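Local atomic coordinates of sporulation-control protein spo0M (Bacillus subtilis, PDB entry 5CL2), a protein that controls the expression of spo0A and is required for Bacillus subtilis to pass the morphological stage 0 of sporulation. Residues 43-48 with 110-115; 31-36 with 85-90; 37-42 with 79-84; 51-56 with 64-69. All blocks are in the same frame, centred on the assembly; numbering follows the deposited sequence.

In the fold
Interactions 1, 2 and 3 cluster at one end of a two-sheet sandwich, consistent with an arrestin-like fold. Interaction 1 pairs strands 40-57 and 106-114 of one sheet, and interaction 2 pairs 26-34 and 84-92 of the other; their centres are about 11 Å apart and their apolar side chains meet in the core. Interaction 3, about 12 Å from interaction 2 by centres, lies where the chain passes between the sheets. Interaction 4 sits farther along strand 40-57, its centre about 34 Å from that of interaction 3, and is nested inside the loops closed by the other three. Strand 40-57 thus runs from the sandwich end to the contact with strand 146-155 of the neighbouring sheet.

Interaction 1: 43-48 with 110-115; sequences RYIDLQ and TDLDIQ
Arg43 grips Asp113 side-on, NE to Asp113 OD1 at 2.8 Å and NH2 to Asp113 OD2, the latter bond nearly straight at 173°. Both oxygens lie close to the guanidinium plane, but the nitrogens come in from above the carboxylate, whose plane is turned 45° from theirs. Asp113 is buried, its counter-charge supplied by exposed Arg43. Its CB lies over one face of the Tyr44 ring, 3.6 Å from the centroid, in a CH-pi contact shifted toward the rim. Tyr44 OH hydrogen-bonds Asp111 OD2 at 3.1 Å, on the syn side but tilted out of the carboxylate plane. On this polar, more open side Arg72 meets Tyr44 by cation-pi and Asp46 by a salt bridge. The reverse side is buried and mostly apolar: Ile45 CD1 touches Leu112 CD1 at 3.8 Å, and Leu47 lies alongside Thr110, whose OG1 is hydrogen-bonded to Thr14. An antiparallel strand pair with one side turned to the core and the other carrying polar groups fits one sheet of a beta sandwich, consistent with an arrestin-like fold.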
loop_
_atom_site.group_PDB
_atom_site.type_symbol
_atom_site.label_atom_id
_atom_site.label_comp_id
_atom_site.label_asym_id
_atom_site.label_seq_id
_atom_site.Cartn_x
_atom_site.Cartn_y
_atom_site.Cartn_z
ATOM N N ARG A 43 -5.377 -27.793 -12.295
ATOM C CA ARG A 43 -4.302 -26.848 -12.655
ATOM C C ARG A 43 -3.612 -26.260 -11.422
ATOM O O ARG A 43 -2.391 -26.194 -11.371
ATOM C CB ARG A 43 -4.863 -25.753 -13.562
ATOM C CG ARG A 43 -5.350 -26.350 -14.896
ATOM C CD ARG A 43 -5.572 -25.338 -15.994
ATOM N NE ARG A 43 -6.323 -24.180 -15.520
ATOM C CZ ARG A 43 -6.303 -22.988 -16.109
ATOM N NH1 ARG A 43 -5.567 -22.805 -17.201
ATOM N NH2 ARG A 43 -7.029 -21.987 -15.615
ATOM N N TYR A 44 -4.371 -25.955 -10.379
ATOM C CA TYR A 44 -3.781 -25.394 -9.178
ATOM C C TYR A 44 -4.837 -25.284 -8.095
ATOM O O TYR A 44 -6.023 -25.312 -8.386
ATOM C CB TYR A 44 -3.174 -23.977 -9.461
ATOM C CG TYR A 44 -4.218 -22.952 -9.871
ATOM C CD1 TYR A 44 -5.005 -22.314 -8.910
ATOM C CD2 TYR A 44 -4.427 -22.621 -11.216
ATOM C CE1 TYR A 44 -5.971 -21.386 -9.266
ATOM C CE2 TYR A 44 -5.409 -21.674 -11.585
ATOM C CZ TYR A 44 -6.172 -21.066 -10.594
ATOM O OH TYR A 44 -7.163 -20.140 -10.899
ATOM N N ILE A 45 -4.390 -25.110 -6.853
ATOM C CA ILE A 45 -5.264 -24.717 -5.762
ATOM C C ILE A 45 -4.717 -23.427 -5.123
ATOM O O ILE A 45 -3.585 -23.413 -4.590
ATOM C CB ILE A 45 -5.379 -25.813 -4.685
ATOM C CG1 ILE A 45 -5.838 -27.146 -5.297
ATOM C CG2 ILE A 45 -6.312 -25.368 -3.543
ATOM C CD1 ILE A 45 -5.843 -28.267 -4.289
ATOM N N ASP A 46 -5.532 -22.369 -5.192
ATOM C CA ASP A 46 -5.238 -21.052 -4.610
ATOM C C ASP A 46 -6.140 -20.815 -3.412
ATOM O O ASP A 46 -7.271 -21.328 -3.354
ATOM C CB ASP A 46 -5.453 -19.903 -5.623
ATOM C CG ASP A 46 -4.309 -19.772 -6.641
ATOM O OD1 ASP A 46 -3.254 -20.424 -6.471
ATOM O OD2 ASP A 46 -4.495 -19.063 -7.658
ATOM N N LEU A 47 -5.611 -20.063 -2.452
ATOM C CA LEU A 47 -6.366 -19.533 -1.325
ATOM C C LEU A 47 -6.410 -18.015 -1.461
ATOM O O LEU A 47 -5.420 -17.400 -1.875
ATOM C CB LEU A 47 -5.699 -19.874 0.006
ATOM C CG LEU A 47 -5.982 -21.247 0.609
ATOM C CD1 LEU A 47 -5.844 -21.193 2.116
ATOM C CD2 LEU A 47 -7.310 -21.833 0.145
ATOM N N GLN A 48 -7.541 -17.415 -1.100
ATOM C CA GLN A 48 -7.675 -15.959 -1.112
ATOM C C GLN A 48 -8.297 -15.478 0.170
ATOM O O GLN A 48 -9.328 -15.996 0.597
ATOM C CB GLN A 48 -8.541 -15.458 -2.262
ATOM C CG GLN A 48 -8.355 -16.173 -3.562
ATOM C CD GLN A 48 -8.273 -15.194 -4.716
ATOM O OE1 GLN A 48 -9.003 -14.193 -4.754
ATOM N NE2 GLN A 48 -7.363 -15.465 -5.662
ATOM N N THR A 110 -11.232 -20.751 -1.131
ATOM C CA THR A 110 -10.453 -21.751 -1.826
ATOM C C THR A 110 -10.926 -21.802 -3.263
ATOM O O THR A 110 -12.119 -21.910 -3.529
ATOM C CB THR A 110 -10.591 -23.131 -1.166
ATOM O OG1 THR A 110 -10.164 -23.048 0.201
ATOM C CG2 THR A 110 -9.739 -24.183 -1.904
ATOM N N ASP A 111 -9.976 -21.672 -4.177
ATOM C CA ASP A 111 -10.207 -21.789 -5.610
ATOM C C ASP A 111 -9.453 -23.017 -6.149
ATOM O O ASP A 111 -8.227 -23.017 -6.224
ATOM C CB ASP A 111 -9.755 -20.480 -6.295
ATOM C CG ASP A 111 -9.799 -20.541 -7.814
ATOM O OD1 ASP A 111 -10.638 -21.282 -8.393
ATOM O OD2 ASP A 111 -9.008 -19.794 -8.436
ATOM N N LEU A 112 -10.180 -24.065 -6.519
ATOM C CA LEU A 112 -9.550 -25.235 -7.145
ATOM C C LEU A 112 -9.891 -25.218 -8.631
ATOM O O LEU A 112 -11.038 -25.409 -9.014
ATOM C CB LEU A 112 -10.010 -26.546 -6.478
ATOM C CG LEU A 112 -9.582 -27.882 -7.082
ATOM C CD1 LEU A 112 -9.200 -28.895 -6.009
ATOM C CD2 LEU A 112 -10.686 -28.437 -7.901
ATOM N N ASP A 113 -8.891 -24.956 -9.460
ATOM C CA ASP A 113 -9.119 -24.763 -10.879
ATOM C C ASP A 113 -8.920 -26.097 -11.582
ATOM O O ASP A 113 -7.893 -26.741 -11.425
ATOM C CB ASP A 113 -8.191 -23.671 -11.429
ATOM C CG ASP A 113 -8.427 -23.369 -12.899
ATOM O OD1 ASP A 113 -8.464 -24.310 -13.720
ATOM O OD2 ASP A 113 -8.571 -22.179 -13.240
ATOM N N ILE A 114 -9.933 -26.516 -12.330
ATOM C CA ILE A 114 -9.902 -27.799 -13.015
ATOM C C ILE A 114 -9.869 -27.512 -14.493
ATOM O O ILE A 114 -10.626 -26.665 -14.983
ATOM C CB ILE A 114 -11.129 -28.678 -12.685
ATOM C CG1 ILE A 114 -11.121 -29.085 -11.215
ATOM C CG2 ILE A 114 -11.163 -29.933 -13.563
ATOM C CD1 ILE A 114 -12.390 -29.812 -10.778
ATOM N N GLN A 115 -8.984 -28.181 -15.216
ATOM C CA GLN A 115 -8.934 -27.901 -16.635
ATOM C C GLN A 115 -10.084 -28.600 -17.357
ATOM O O GLN A 115 -10.188 -29.815 -17.371
ATOM C CB GLN A 115 -7.593 -28.334 -17.222
ATOM C CG GLN A 115 -7.500 -28.049 -18.694
ATOM C CD GLN A 115 -6.164 -28.407 -19.260
ATOM O OE1 GLN A 115 -5.669 -29.507 -19.049
ATOM N NE2 GLN A 115 -5.561 -27.476 -19.993
#

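Interaction 2: 31-36 with 85-90; sequences VHVKGG and HQFPFT
Val31 pairs with Phe87 and Val33 with His85 in an antiparallel strand pair of the three-stranded sheet that forms one half of the sandwich. Each is a hydrogen-bonded pair, and four backbone bonds join the strands. In the first, Val31 N reaches Phe87 O at 2.8 Å from well above the carbonyl plane, whereas the return bond from Phe87 N to Val31 O is almost straight at 177°. The largely apolar side of the pair looks into the core. Val33 CG2 comes up at the edge of the Phe87 ring, in its plane, 3.9 Å from Phe87 CE2. Farther along, Val31 CG2 lies 3.9 Å from Phe89 CE2, and the two side chains cross at about a right angle. Ile45 and Leu47 of the facing sheet cover these residues. His85 shares this side, its NE2 hydrogen-bonded to Glu83. On the other side His32 ND1 meets Gln86 CG at 3.6 Å, with ring and amide planes 62° apart. The chemistry is therefore divided: main-chain bonds set the pairing, hydrocarbon and ring contacts line the inward side, and the side of His32 and Gln86 carries polar residues, Gln86 exposed and His32 partly so.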
loop_
_atom_site.group_PDB
_atom_site.type_symbol
_atom_site.label_atom_id
_atom_site.label_comp_id
_atom_site.label_asym_id
_atom_site.label_seq_id
_atom_site.Cartn_x
_atom_site.Cartn_y
_atom_site.Cartn_z
ATOM N N VAL A 31 -6.144 -28.020 2.877
ATOM C CA VAL A 31 -7.116 -28.188 1.801
ATOM C C VAL A 31 -7.307 -29.703 1.510
ATOM O O VAL A 31 -6.365 -30.382 1.123
ATOM C CB VAL A 31 -6.658 -27.481 0.514
ATOM C CG1 VAL A 31 -7.710 -27.617 -0.580
ATOM C CG2 VAL A 31 -6.339 -25.993 0.786
ATOM N N HIS A 32 -8.513 -30.227 1.706
ATOM C CA HIS A 32 -8.830 -31.617 1.344
ATOM C C HIS A 32 -9.516 -31.698 -0.009
ATOM O O HIS A 32 -10.475 -30.973 -0.273
ATOM C CB HIS A 32 -9.706 -32.262 2.404
ATOM C CG HIS A 32 -9.076 -32.272 3.760
ATOM N ND1 HIS A 32 -8.236 -33.274 4.181
ATOM C CD2 HIS A 32 -9.149 -31.380 4.775
ATOM C CE1 HIS A 32 -7.826 -33.011 5.412
ATOM N NE2 HIS A 32 -8.369 -31.862 5.793
ATOM N N VAL A 33 -9.006 -32.563 -0.877
ATOM C CA VAL A 33 -9.584 -32.723 -2.201
ATOM C C VAL A 33 -9.985 -34.203 -2.392
ATOM O O VAL A 33 -9.259 -35.111 -1.975
ATOM C CB VAL A 33 -8.599 -32.268 -3.287
ATOM C CG1 VAL A 33 -9.297 -32.150 -4.611
ATOM C CG2 VAL A 33 -8.013 -30.917 -2.926
ATOM N N LYS A 34 -11.160 -34.447 -2.965
ATOM C CA LYS A 34 -11.615 -35.810 -3.233
ATOM C C LYS A 34 -12.025 -35.931 -4.697
ATOM O O LYS A 34 -12.808 -35.126 -5.191
ATOM C CB LYS A 34 -12.770 -36.209 -2.304
ATOM C CG LYS A 34 -13.270 -37.684 -2.489
ATOM C CD LYS A 34 -14.279 -38.086 -1.383
ATOM C CE LYS A 34 -14.515 -39.612 -1.311
ATOM N NZ LYS A 34 -13.279 -40.443 -1.363
ATOM N N GLY A 35 -11.473 -36.907 -5.412
ATOM C CA GLY A 35 -11.762 -36.980 -6.832
ATOM C C GLY A 35 -13.209 -37.369 -7.046
ATOM O O GLY A 35 -13.839 -37.968 -6.172
ATOM N N GLY A 36 -13.754 -37.024 -8.203
ATOM C CA GLY A 36 -15.116 -37.401 -8.476
ATOM C C GLY A 36 -15.116 -38.755 -9.155
ATOM O O GLY A 36 -14.163 -39.514 -9.042
ATOM N N HIS A 85 -6.653 -36.266 -1.408
ATOM C CA HIS A 85 -5.375 -35.573 -1.315
ATOM C C HIS A 85 -5.487 -34.540 -0.190
ATOM O O HIS A 85 -6.560 -33.960 -0.008
ATOM C CB HIS A 85 -5.043 -34.891 -2.636
ATOM C CG HIS A 85 -4.755 -35.857 -3.748
ATOM N ND1 HIS A 85 -3.504 -35.964 -4.322
ATOM C CD2 HIS A 85 -5.556 -36.693 -4.419
ATOM C CE1 HIS A 85 -3.555 -36.864 -5.290
ATOM N NE2 HIS A 85 -4.790 -37.318 -5.377
ATOM N N GLN A 86 -4.412 -34.333 0.572
ATOM C CA GLN A 86 -4.398 -33.325 1.624
ATOM C C GLN A 86 -3.267 -32.350 1.363
ATOM O O GLN A 86 -2.108 -32.745 1.298
ATOM C CB GLN A 86 -4.230 -33.940 3.020
ATOM C CG GLN A 86 -5.191 -35.051 3.329
ATOM C CD GLN A 86 -4.729 -36.352 2.699
ATOM O OE1 GLN A 86 -3.528 -36.537 2.447
ATOM N NE2 GLN A 86 -5.676 -37.224 2.362
ATOM N N PHE A 87 -3.599 -31.075 1.210
ATOM C CA PHE A 87 -2.561 -30.075 1.075
ATOM C C PHE A 87 -2.562 -29.149 2.276
ATOM O O PHE A 87 -3.382 -28.263 2.359
ATOM C CB PHE A 87 -2.763 -29.292 -0.223
ATOM C CG PHE A 87 -2.824 -30.161 -1.451
ATOM C CD1 PHE A 87 -1.655 -30.533 -2.108
ATOM C CD2 PHE A 87 -4.046 -30.633 -1.935
ATOM C CE1 PHE A 87 -1.698 -31.359 -3.245
ATOM C CE2 PHE A 87 -4.109 -31.456 -3.078
ATOM C CZ PHE A 87 -2.927 -31.824 -3.733
ATOM N N PRO A 88 -1.619 -29.344 3.207
ATOM C CA PRO A 88 -1.491 -28.423 4.344
ATOM C C PRO A 88 -0.846 -27.099 3.942
ATOM O O PRO A 88 -0.005 -27.068 3.041
ATOM C CB PRO A 88 -0.602 -29.191 5.337
ATOM C CG PRO A 88 0.111 -30.231 4.513
ATOM C CD PRO A 88 -0.834 -30.582 3.392
ATOM N N PHE A 89 -1.250 -26.012 4.600
ATOM C CA PHE A 89 -0.745 -24.686 4.257
ATOM C C PHE A 89 -0.614 -23.770 5.466
ATOM O O PHE A 89 -1.254 -23.977 6.515
ATOM C CB PHE A 89 -1.666 -24.022 3.235
ATOM C CG PHE A 89 -3.046 -23.717 3.783
ATOM C CD1 PHE A 89 -3.295 -22.526 4.479
ATOM C CD2 PHE A 89 -4.085 -24.640 3.639
ATOM C CE1 PHE A 89 -4.554 -22.260 5.002
ATOM C CE2 PHE A 89 -5.347 -24.383 4.156
ATOM C CZ PHE A 89 -5.584 -23.192 4.841
ATOM N N THR A 90 0.182 -22.716 5.281
ATOM C CA THR A 90 0.299 -21.658 6.261
ATOM C C THR A 90 0.514 -20.295 5.568
ATOM O O THR A 90 1.210 -20.193 4.544
ATOM C CB THR A 90 1.451 -21.970 7.252
ATOM O OG1 THR A 90 1.402 -21.069 8.362
ATOM C CG2 THR A 90 2.800 -21.857 6.576
#

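Interaction 3: 37-42 with 79-84; sequences KIAQDI and IQPGEE
Ile42 crosses Ile79 at a slant, the end of one chain against the branch methyl of the other: Ile42 CD1 is 3.5 Å from Ile79 CG2. That methyl lies between the backbone N and the carbonyl carbon of Ile79, and from there it meets Ile42. Nearer the tip of the loops, Ala39 CB touches Pro81 CD at 3.8 Å, and Gln80 OE1 curls back to the same methyl of Ala39. Pro81 CB, in turn, abuts the carbonyl oxygen of Lys37. Gln40 and Ile79 form one antiparallel hydrogen-bonded pair, Gln40 N to Ile79 O at 2.9 Å and Ile79 N to Gln40 O at 2.8 Å. Beyond it the chain reverses through Gln80 to Glu83, where Glu83 N bonds to Gln80 O and Gly82, at positive phi, takes the third position. Gly35 and Gly36 add backbone bonds to Glu83 and Gly82. The loop carrying this type II turn takes the chain from strand 60-79 in one sheet to strand 84-92 in the other, a beta arch at the end of the sandwich.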
loop_
_atom_site.group_PDB
_atom_site.type_symbol
_atom_site.label_atom_id
_atom_site.label_comp_id
_atom_site.label_asym_id
_atom_site.label_seq_id
_atom_site.Cartn_x
_atom_site.Cartn_y
_atom_site.Cartn_z
ATOM N N LYS A 37 -16.193 -39.050 -9.863
ATOM C CA LYS A 37 -16.348 -40.318 -10.564
ATOM C C LYS A 37 -15.310 -40.515 -11.672
ATOM O O LYS A 37 -14.859 -41.637 -11.919
ATOM C CB LYS A 37 -17.767 -40.440 -11.107
ATOM C CG LYS A 37 -18.803 -40.694 -9.994
ATOM C CD LYS A 37 -19.565 -41.998 -10.211
ATOM C CE LYS A 37 -20.669 -42.219 -9.173
ATOM N NZ LYS A 37 -21.488 -43.460 -9.447
ATOM N N ILE A 38 -14.919 -39.419 -12.319
ATOM C CA ILE A 38 -13.988 -39.490 -13.436
ATOM C C ILE A 38 -12.726 -38.702 -13.157
ATOM O O ILE A 38 -12.771 -37.682 -12.475
ATOM C CB ILE A 38 -14.637 -38.925 -14.719
ATOM C CG1 ILE A 38 -15.148 -37.507 -14.472
ATOM C CG2 ILE A 38 -15.808 -39.784 -15.141
ATOM C CD1 ILE A 38 -15.747 -36.824 -15.696
ATOM N N ALA A 39 -11.602 -39.155 -13.706
ATOM C CA ALA A 39 -10.314 -38.609 -13.310
ATOM C C ALA A 39 -10.211 -37.187 -13.846
ATOM O O ALA A 39 -10.702 -36.877 -14.934
ATOM C CB ALA A 39 -9.178 -39.461 -13.819
ATOM N N GLN A 40 -9.663 -36.276 -13.060
ATOM C CA GLN A 40 -9.533 -34.924 -13.594
ATOM C C GLN A 40 -8.163 -34.325 -13.392
ATOM O O GLN A 40 -7.413 -34.718 -12.489
ATOM C CB GLN A 40 -10.606 -34.008 -13.015
ATOM C CG GLN A 40 -12.023 -34.511 -13.206
ATOM C CD GLN A 40 -13.060 -33.514 -12.743
ATOM O OE1 GLN A 40 -13.237 -33.320 -11.545
ATOM N NE2 GLN A 40 -13.754 -32.879 -13.687
ATOM N N ASP A 41 -7.851 -33.375 -14.269
ATOM C CA ASP A 41 -6.594 -32.646 -14.235
ATOM C C ASP A 41 -6.820 -31.326 -13.538
ATOM O O ASP A 41 -7.559 -30.479 -14.032
ATOM C CB ASP A 41 -6.059 -32.408 -15.641
ATOM C CG ASP A 41 -5.540 -33.677 -16.295
ATOM O OD1 ASP A 41 -4.988 -34.562 -15.588
ATOM O OD2 ASP A 41 -5.699 -33.784 -17.527
ATOM N N ILE A 42 -6.189 -31.173 -12.382
ATOM C CA ILE A 42 -6.277 -29.965 -11.596
ATOM C C ILE A 42 -5.091 -29.023 -11.872
ATOM O O ILE A 42 -3.938 -29.407 -11.706
ATOM C CB ILE A 42 -6.372 -30.326 -10.113
ATOM C CG1 ILE A 42 -7.779 -30.906 -9.858
ATOM C CG2 ILE A 42 -6.062 -29.071 -9.239
ATOM C CD1 ILE A 42 -7.901 -31.837 -8.674
ATOM N N ILE A 79 -6.073 -36.073 -10.394
ATOM C CA ILE A 79 -6.707 -36.757 -9.290
ATOM C C ILE A 79 -7.550 -37.873 -9.880
ATOM O O ILE A 79 -8.330 -37.641 -10.832
ATOM C CB ILE A 79 -7.546 -35.781 -8.408
ATOM C CG1 ILE A 79 -7.929 -36.444 -7.086
ATOM C CG2 ILE A 79 -8.740 -35.205 -9.171
ATOM C CD1 ILE A 79 -8.462 -35.503 -6.085
ATOM N N GLN A 80 -7.402 -39.079 -9.318
ATOM C CA GLN A 80 -8.132 -40.236 -9.837
ATOM C C GLN A 80 -9.464 -40.326 -9.125
ATOM O O GLN A 80 -9.654 -39.672 -8.087
ATOM C CB GLN A 80 -7.346 -41.555 -9.624
ATOM C CG GLN A 80 -5.962 -41.591 -10.227
ATOM C CD GLN A 80 -6.000 -41.394 -11.723
ATOM O OE1 GLN A 80 -6.807 -42.013 -12.425
ATOM N NE2 GLN A 80 -5.167 -40.483 -12.219
ATOM N N PRO A 81 -10.404 -41.114 -9.693
ATOM C CA PRO A 81 -11.759 -41.143 -9.140
ATOM C C PRO A 81 -11.801 -41.522 -7.668
ATOM O O PRO A 81 -11.204 -42.525 -7.275
ATOM C CB PRO A 81 -12.486 -42.167 -10.006
ATOM C CG PRO A 81 -11.626 -42.412 -11.175
ATOM C CD PRO A 81 -10.348 -41.698 -11.044
ATOM N N GLY A 82 -12.500 -40.704 -6.882
ATOM C CA GLY A 82 -12.708 -40.922 -5.459
ATOM C C GLY A 82 -11.466 -40.715 -4.611
ATOM O O GLY A 82 -11.518 -40.845 -3.387
ATOM N N GLU A 83 -10.354 -40.365 -5.254
ATOM C CA GLU A 83 -9.062 -40.231 -4.578
ATOM C C GLU A 83 -8.957 -38.983 -3.682
ATOM O O GLU A 83 -9.415 -37.903 -4.046
ATOM C CB GLU A 83 -7.943 -40.220 -5.609
ATOM C CG GLU A 83 -6.562 -40.495 -5.054
ATOM C CD GLU A 83 -5.536 -40.561 -6.169
ATOM O OE1 GLU A 83 -5.290 -39.510 -6.800
ATOM O OE2 GLU A 83 -5.017 -41.672 -6.453
ATOM N N GLU A 84 -8.294 -39.141 -2.537
ATOM C CA GLU A 84 -8.204 -38.108 -1.524
ATOM C C GLU A 84 -6.776 -37.589 -1.415
ATOM O O GLU A 84 -5.817 -38.361 -1.392
ATOM C CB GLU A 84 -8.666 -38.634 -0.166
ATOM C CG GLU A 84 -10.134 -39.080 -0.161
ATOM C CD GLU A 84 -10.600 -39.570 1.193
ATOM O OE1 GLU A 84 -9.760 -39.620 2.118
ATOM O OE2 GLU A 84 -11.781 -39.962 1.309
#

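Interaction 4: 51-56 with 64-69; sequences TRYVIV and KYATIH
Tyr53 lies alongside Lys64, both side chains pointing the same way, and one face of its ring overlaps Lys64 CB, which stands 4.1 Å above the ring plane toward the rim. They belong to the beta hairpin of strands 40-57 and 60-79, whose short segments here run antiparallel with a marked 133° between their directions. Beyond CB the lysine extends until it bends at its last torsion (chi4 -71°), which leaves NZ 3.6 Å from Tyr53 OH. Ile55 CD1 touches the same aliphatic chain at Lys64 CD, 3.9 Å away, while Ala66 CB comes to the edge of the Tyr53 ring. Two hydrogen-bonded pairs hold the strands: Tyr53 with Lys64, and Thr51 with Ala66, where Thr51 N reaches Ala66 O at 2.9 Å. Tyr53 also packs on Cys153 and Gln155 of strand 146-155, and Val54 shares backbone bonds with them, joining the hairpin to the neighbouring sheet. Strand 60-79 turns a corner at Ile68, where Ile68 and His69 both face Leu49 in a classic beta bulge. At this corner Ile68 CD1 swings back to within 3.8 Å of Thr51 CG2.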
loop_
_atom_site.group_PDB
_atom_site.type_symbol
_atom_site.label_atom_id
_atom_site.label_comp_id
_atom_site.label_asym_id
_atom_site.label_seq_id
_atom_site.Cartn_x
_atom_site.Cartn_y
_atom_site.Cartn_z
ATOM N N THR A 51 -12.389 -9.405 1.622
ATOM C CA THR A 51 -13.414 -8.725 2.381
ATOM C C THR A 51 -14.204 -7.908 1.376
ATOM O O THR A 51 -14.070 -8.152 0.166
ATOM C CB THR A 51 -12.816 -7.865 3.522
ATOM O OG1 THR A 51 -13.874 -7.427 4.377
ATOM C CG2 THR A 51 -12.008 -6.691 2.988
ATOM N N ARG A 52 -15.091 -7.038 1.864
ATOM C CA ARG A 52 -15.842 -6.130 1.011
ATOM C C ARG A 52 -15.715 -4.704 1.556
ATOM O O ARG A 52 -15.493 -4.499 2.746
ATOM C CB ARG A 52 -17.318 -6.507 0.953
ATOM C CG ARG A 52 -17.610 -7.960 1.171
ATOM C CD ARG A 52 -19.081 -8.149 1.486
ATOM N NE ARG A 52 -19.485 -7.393 2.667
ATOM C CZ ARG A 52 -20.587 -7.640 3.372
ATOM N NH1 ARG A 52 -21.410 -8.622 3.009
ATOM N NH2 ARG A 52 -20.873 -6.896 4.434
ATOM N N TYR A 53 -15.864 -3.716 0.694
ATOM C CA TYR A 53 -15.837 -2.353 1.178
ATOM C C TYR A 53 -16.886 -1.525 0.477
ATOM O O TYR A 53 -17.354 -1.891 -0.610
ATOM C CB TYR A 53 -14.447 -1.739 1.026
ATOM C CG TYR A 53 -13.973 -1.473 -0.384
ATOM C CD1 TYR A 53 -13.400 -2.478 -1.160
ATOM C CD2 TYR A 53 -14.064 -0.197 -0.926
ATOM C CE1 TYR A 53 -12.943 -2.208 -2.452
ATOM C CE2 TYR A 53 -13.610 0.086 -2.197
ATOM C CZ TYR A 53 -13.049 -0.904 -2.958
ATOM O OH TYR A 53 -12.615 -0.568 -4.223
ATOM N N VAL A 54 -17.267 -0.418 1.116
ATOM C CA VAL A 54 -18.379 0.384 0.614
ATOM C C VAL A 54 -17.856 1.492 -0.280
ATOM O O VAL A 54 -16.841 2.137 0.009
ATOM C CB VAL A 54 -19.220 1.001 1.750
ATOM C CG1 VAL A 54 -20.435 1.733 1.171
ATOM C CG2 VAL A 54 -19.688 -0.069 2.699
ATOM N N ILE A 55 -18.552 1.659 -1.394
ATOM C CA ILE A 55 -18.396 2.779 -2.301
ATOM C C ILE A 55 -19.741 3.492 -2.427
ATOM O O ILE A 55 -20.739 2.890 -2.828
ATOM C CB ILE A 55 -17.942 2.331 -3.691
ATOM C CG1 ILE A 55 -16.540 1.712 -3.644
ATOM C CG2 ILE A 55 -18.019 3.486 -4.676
ATOM C CD1 ILE A 55 -16.102 1.219 -4.996
ATOM N N VAL A 56 -19.777 4.769 -2.063
ATOM C CA VAL A 56 -21.017 5.525 -2.157
ATOM C C VAL A 56 -21.002 6.434 -3.381
ATOM O O VAL A 56 -20.063 7.190 -3.591
ATOM C CB VAL A 56 -21.263 6.336 -0.881
ATOM C CG1 VAL A 56 -22.566 7.121 -0.978
ATOM C CG2 VAL A 56 -21.303 5.392 0.319
ATOM N N LYS A 64 -18.200 -3.713 -2.749
ATOM C CA LYS A 64 -17.266 -4.249 -3.717
ATOM C C LYS A 64 -16.306 -5.203 -3.041
ATOM O O LYS A 64 -15.792 -4.904 -1.957
ATOM C CB LYS A 64 -16.505 -3.112 -4.396
ATOM C CG LYS A 64 -15.619 -3.519 -5.547
ATOM C CD LYS A 64 -15.195 -2.300 -6.356
ATOM C CE LYS A 64 -14.184 -2.663 -7.439
ATOM N NZ LYS A 64 -12.838 -3.007 -6.887
ATOM N N TYR A 65 -16.099 -6.353 -3.688
ATOM C CA TYR A 65 -15.235 -7.426 -3.213
ATOM C C TYR A 65 -13.767 -7.005 -3.351
ATOM O O TYR A 65 -13.376 -6.329 -4.320
ATOM C CB TYR A 65 -15.552 -8.697 -4.027
ATOM C CG TYR A 65 -14.769 -9.955 -3.717
ATOM C CD1 TYR A 65 -15.201 -10.842 -2.741
ATOM C CD2 TYR A 65 -13.612 -10.283 -4.435
ATOM C CE1 TYR A 65 -14.494 -12.029 -2.472
ATOM C CE2 TYR A 65 -12.890 -11.462 -4.167
ATOM C CZ TYR A 65 -13.344 -12.331 -3.183
ATOM O OH TYR A 65 -12.660 -13.505 -2.899
ATOM N N ALA A 66 -12.945 -7.390 -2.383
ATOM C CA ALA A 66 -11.535 -6.986 -2.409
ATOM C C ALA A 66 -10.632 -8.077 -1.876
ATOM O O ALA A 66 -10.923 -8.661 -0.825
ATOM C CB ALA A 66 -11.333 -5.716 -1.603
ATOM N N THR A 67 -9.519 -8.308 -2.566
ATOM C CA THR A 67 -8.590 -9.360 -2.176
ATOM C C THR A 67 -7.505 -8.833 -1.252
ATOM O O THR A 67 -6.719 -7.975 -1.638
ATOM C CB THR A 67 -7.965 -10.008 -3.435
ATOM O OG1 THR A 67 -9.011 -10.590 -4.227
ATOM C CG2 THR A 67 -6.965 -11.081 -3.065
ATOM N N ILE A 68 -7.462 -9.344 -0.026
ATOM C CA ILE A 68 -6.467 -8.926 0.967
ATOM C C ILE A 68 -5.127 -9.633 0.779
ATOM O O ILE A 68 -4.037 -9.055 0.976
ATOM C CB ILE A 68 -6.975 -9.197 2.387
ATOM C CG1 ILE A 68 -8.206 -8.352 2.683
ATOM C CG2 ILE A 68 -5.929 -8.875 3.411
ATOM C CD1 ILE A 68 -8.951 -8.801 3.929
ATOM N N HIS A 69 -5.208 -10.919 0.458
ATOM C CA HIS A 69 -4.011 -11.724 0.258
ATOM C C HIS A 69 -4.331 -12.878 -0.649
ATOM O O HIS A 69 -5.456 -13.385 -0.647
ATOM C CB HIS A 69 -3.476 -12.219 1.585
ATOM C CG HIS A 69 -2.239 -13.053 1.472
ATOM N ND1 HIS A 69 -1.060 -12.540 0.965
ATOM C CD2 HIS A 69 -1.987 -14.318 1.824
ATOM C CE1 HIS A 69 -0.130 -13.480 1.011
ATOM N NE2 HIS A 69 -0.667 -14.576 1.522
#